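Local coordinates for protein thiosulfate sulfurtransferase (Pseudomonas aeruginosa, PDB 1YT8) that probably transfers sulfane sulfur from thiosulfate to cyanide, as rhodaneses do, through a chain that carries four rhodanese-like repeats, at residues A[129-141]-A[216-230]. Residues are numbered along the deposited sequence; the frame is centred on the assembly and turned at random.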
# COMPACT_ATOMS: atom_id res chain seq x y z
N THR A 129 -8.48 12.18 20.53
CA THR A 129 -8.61 10.73 20.70
C THR A 129 -7.79 10.26 21.90
O THR A 129 -6.58 10.48 21.96
CB THR A 129 -8.13 10.00 19.43
OG1 THR A 129 -8.74 10.62 18.29
CG2 THR A 129 -8.52 8.53 19.48
N PRO A 130 -8.44 9.60 22.87
CA PRO A 130 -7.78 9.10 24.08
C PRO A 130 -6.62 8.17 23.82
O PRO A 130 -6.64 7.38 22.87
CB PRO A 130 -8.91 8.39 24.82
CG PRO A 130 -10.14 9.06 24.33
CD PRO A 130 -9.86 9.20 22.86
N SER A 131 -5.60 8.25 24.68
CA SER A 131 -4.43 7.39 24.57
C SER A 131 -3.85 7.08 25.95
O SER A 131 -4.06 7.83 26.92
CB SER A 131 -3.36 8.02 23.67
OG SER A 131 -2.80 9.18 24.25
N LEU A 132 -3.14 5.97 26.03
CA LEU A 132 -2.50 5.52 27.27
C LEU A 132 -1.02 5.32 27.01
O LEU A 132 -0.64 4.81 25.96
CB LEU A 132 -3.11 4.20 27.73
CG LEU A 132 -4.55 4.25 28.24
CD1 LEU A 132 -5.09 2.83 28.38
CD2 LEU A 132 -4.58 4.98 29.57
N ALA A 133 -0.19 5.72 27.96
CA ALA A 133 1.25 5.55 27.82
C ALA A 133 1.60 4.08 27.90
O ALA A 133 0.89 3.30 28.54
CB ALA A 133 1.99 6.32 28.91
N ALA A 134 2.70 3.69 27.25
CA ALA A 134 3.14 2.30 27.30
C ALA A 134 3.21 1.83 28.76
O ALA A 134 2.82 0.71 29.09
CB ALA A 134 4.51 2.16 26.66
N GLU A 135 3.71 2.71 29.63
CA GLU A 135 3.85 2.39 31.05
C GLU A 135 2.50 2.19 31.73
O GLU A 135 2.37 1.37 32.64
CB GLU A 135 4.63 3.49 31.78
CG GLU A 135 6.09 3.61 31.38
CD GLU A 135 6.32 4.46 30.15
OE1 GLU A 135 5.33 4.91 29.52
OE2 GLU A 135 7.50 4.69 29.80
N GLU A 136 1.50 2.95 31.30
CA GLU A 136 0.17 2.81 31.89
C GLU A 136 -0.44 1.48 31.50
O GLU A 136 -1.09 0.83 32.32
CB GLU A 136 -0.74 3.96 31.45
CG GLU A 136 -0.37 5.31 32.06
CD GLU A 136 -1.30 6.42 31.62
OE1 GLU A 136 -1.26 6.78 30.42
OE2 GLU A 136 -2.07 6.92 32.47
N VAL A 137 -0.25 1.08 30.25
CA VAL A 137 -0.79 -0.19 29.77
C VAL A 137 -0.06 -1.34 30.45
O VAL A 137 -0.66 -2.35 30.79
CB VAL A 137 -0.68 -0.29 28.24
CG1 VAL A 137 -1.21 -1.64 27.75
CG2 VAL A 137 -1.46 0.85 27.59
N GLN A 138 1.25 -1.18 30.65
CA GLN A 138 2.03 -2.22 31.32
C GLN A 138 1.50 -2.39 32.75
O GLN A 138 1.41 -3.51 33.26
CB GLN A 138 3.50 -1.84 31.38
CG GLN A 138 4.38 -2.84 32.14
CD GLN A 138 4.40 -4.21 31.48
OE1 GLN A 138 3.76 -5.16 31.95
NE2 GLN A 138 5.12 -4.31 30.38
N ALA A 139 1.15 -1.28 33.39
CA ALA A 139 0.63 -1.34 34.75
C ALA A 139 -0.70 -2.07 34.77
O ALA A 139 -0.98 -2.85 35.69
CB ALA A 139 0.48 0.08 35.32
N LEU A 140 -1.54 -1.82 33.76
CA LEU A 140 -2.83 -2.49 33.67
C LEU A 140 -2.62 -4.01 33.58
O LEU A 140 -3.36 -4.79 34.17
CB LEU A 140 -3.61 -1.99 32.45
CG LEU A 140 -4.21 -0.58 32.58
CD1 LEU A 140 -4.78 -0.13 31.24
CD2 LEU A 140 -5.30 -0.59 33.65
N LEU A 141 -1.60 -4.42 32.83
CA LEU A 141 -1.30 -5.84 32.69
C LEU A 141 -0.81 -6.39 34.03
O LEU A 141 -1.20 -7.49 34.43
CB LEU A 141 -0.22 -6.05 31.62
CG LEU A 141 -0.60 -5.71 30.17
CD1 LEU A 141 0.61 -5.88 29.26
CD2 LEU A 141 -1.73 -6.60 29.72
N ALA A 216 -9.16 3.54 24.28
CA ALA A 216 -7.96 4.37 24.19
C ALA A 216 -6.92 3.72 23.30
O ALA A 216 -6.88 2.49 23.15
CB ALA A 216 -7.36 4.61 25.59
N ALA A 217 -6.08 4.54 22.69
CA ALA A 217 -5.03 4.01 21.84
C ALA A 217 -3.78 3.80 22.68
O ALA A 217 -3.54 4.53 23.65
CB ALA A 217 -4.73 4.99 20.71
N LEU A 218 -3.00 2.77 22.36
CA LEU A 218 -1.74 2.57 23.06
C LEU A 218 -0.86 3.62 22.38
O LEU A 218 -0.56 3.51 21.19
CB LEU A 218 -1.16 1.18 22.80
CG LEU A 218 0.32 1.02 23.19
CD1 LEU A 218 0.50 1.34 24.68
CD2 LEU A 218 0.79 -0.40 22.88
N ARG A 219 -0.47 4.64 23.13
CA ARG A 219 0.34 5.73 22.58
C ARG A 219 1.69 5.30 22.02
O ARG A 219 2.56 4.83 22.74
CB ARG A 219 0.54 6.81 23.64
CG ARG A 219 1.13 8.10 23.11
CD ARG A 219 1.27 9.11 24.24
NE ARG A 219 0.01 9.24 24.96
CZ ARG A 219 -0.09 9.40 26.28
NH1 ARG A 219 1.00 9.43 27.03
NH2 ARG A 219 -1.28 9.51 26.85
N ASN A 220 1.83 5.48 20.71
CA ASN A 220 3.05 5.15 19.97
C ASN A 220 3.33 3.66 19.74
O ASN A 220 4.43 3.28 19.34
CB ASN A 220 4.26 5.84 20.63
CG ASN A 220 4.07 7.35 20.75
OD1 ASN A 220 3.33 7.95 19.96
ND2 ASN A 220 4.74 7.96 21.71
N GLY A 221 2.32 2.82 19.98
CA GLY A 221 2.41 1.39 19.72
C GLY A 221 3.61 0.55 20.13
O GLY A 221 4.18 0.74 21.20
N THR A 222 3.97 -0.41 19.28
CA THR A 222 5.09 -1.30 19.57
C THR A 222 6.40 -0.52 19.66
O THR A 222 7.31 -0.91 20.40
CB THR A 222 5.21 -2.45 18.52
OG1 THR A 222 5.41 -1.91 17.21
CG2 THR A 222 3.95 -3.29 18.52
N ILE A 223 6.50 0.58 18.92
CA ILE A 223 7.68 1.43 18.96
C ILE A 223 7.78 2.00 20.37
O ILE A 223 8.84 1.97 21.00
CB ILE A 223 7.57 2.60 17.94
CG1 ILE A 223 7.86 2.07 16.53
CG2 ILE A 223 8.54 3.72 18.32
CD1 ILE A 223 7.71 3.11 15.42
N GLY A 224 6.66 2.52 20.87
CA GLY A 224 6.63 3.10 22.20
C GLY A 224 6.86 2.06 23.28
O GLY A 224 7.42 2.37 24.33
N TRP A 225 6.41 0.84 23.03
CA TRP A 225 6.57 -0.26 23.99
C TRP A 225 8.07 -0.54 24.15
O TRP A 225 8.58 -0.70 25.26
CB TRP A 225 5.84 -1.50 23.48
CG TRP A 225 5.53 -2.52 24.54
CD1 TRP A 225 6.24 -3.66 24.82
CD2 TRP A 225 4.43 -2.50 25.46
NE1 TRP A 225 5.66 -4.34 25.86
CE2 TRP A 225 4.54 -3.66 26.27
CE3 TRP A 225 3.37 -1.62 25.68
CZ2 TRP A 225 3.62 -3.95 27.29
CZ3 TRP A 225 2.45 -1.91 26.69
CH2 TRP A 225 2.59 -3.07 27.48
N THR A 226 8.78 -0.59 23.02
CA THR A 226 10.21 -0.84 23.03
C THR A 226 10.95 0.33 23.67
O THR A 226 11.84 0.14 24.50
CB THR A 226 10.75 -1.04 21.60
OG1 THR A 226 10.13 -2.21 21.03
CG2 THR A 226 12.26 -1.22 21.60
N LEU A 227 10.58 1.55 23.29
CA LEU A 227 11.22 2.74 23.84
C LEU A 227 11.02 2.83 25.35
O LEU A 227 11.84 3.41 26.06
CB LEU A 227 10.68 4.01 23.16
CG LEU A 227 10.95 4.15 21.66
CD1 LEU A 227 10.29 5.42 21.14
CD2 LEU A 227 12.45 4.18 21.41
N ALA A 228 9.92 2.25 25.83
CA ALA A 228 9.62 2.26 27.26
C ALA A 228 10.41 1.16 27.97
O ALA A 228 10.36 1.03 29.19
CB ALA A 228 8.13 2.06 27.48
N GLY A 229 11.13 0.37 27.18
CA GLY A 229 11.93 -0.72 27.73
C GLY A 229 11.11 -1.93 28.11
O GLY A 229 11.55 -2.77 28.90
N GLN A 230 9.92 -2.04 27.55
CA GLN A 230 9.04 -3.16 27.84
C GLN A 230 9.23 -4.29 26.82
O GLN A 230 9.87 -4.09 25.79
CB GLN A 230 7.60 -2.66 27.91
CG GLN A 230 7.44 -1.76 29.13
CD GLN A 230 6.21 -0.89 29.09
OE1 GLN A 230 5.31 -1.07 28.27
NE2 GLN A 230 6.16 0.08 30.01
O HOH W 1 3.86 5.45 25.22
O HOH W 2 9.53 3.42 30.91
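Ser131 and Leu132 pair in parallel with Ala217 and Leu218, adding strand 131-132 as an outermost strand to the five-stranded parallel sheet of a rhodanese-like domain; helices 134-141 and 221-227, which follow the two strands, then pack at 82°. Three backbone bonds make the ladder: Ala217 N to Pro130 O, Leu132 N to Ala217 O (2.8 Å) and Arg219 N to Leu132 O. Beyond it, a water accepts from Ala134 N and donates to Arg219 O, joining the first turn of helix 134-141 to the Leu218-Gly221 type II turn.

Among side chains, Arg219 reaches back along the edge strand. Its chain bends at chi3 (-52°), and Arg219 NE (2.9 Å) and NH2 (3.0 Å) both grip Ser131 OG, which lies in the guanidinium plane. Ala133 N, from the N-cap residue of helix 134-141, lies over one face, offset toward the rim, and donates almost straight to the anti lone pair of Glu136 OE1 (2.9 Å). This carboxylate probably also eases the arginine's charge, without a salt bridge.

Apolar contacts join helix 134-141 to helix 221-227, to the residue after it and to the end of the neighbouring strand. Trp225 is a knob among Ala134, Val137, Gln138 and Leu141, its NE1 hydrogen-bonded to Gln231 O. Leu141 CD1 meets the ring edge at Trp225 CH2 (3.9 Å), and Ala134 CB rests on Ala228 CB (3.7 Å). Val137 divides its two branches: CG1 touches Trp225 CZ3, while CG2 presses against Leu218 CD1 at 3.5 Å.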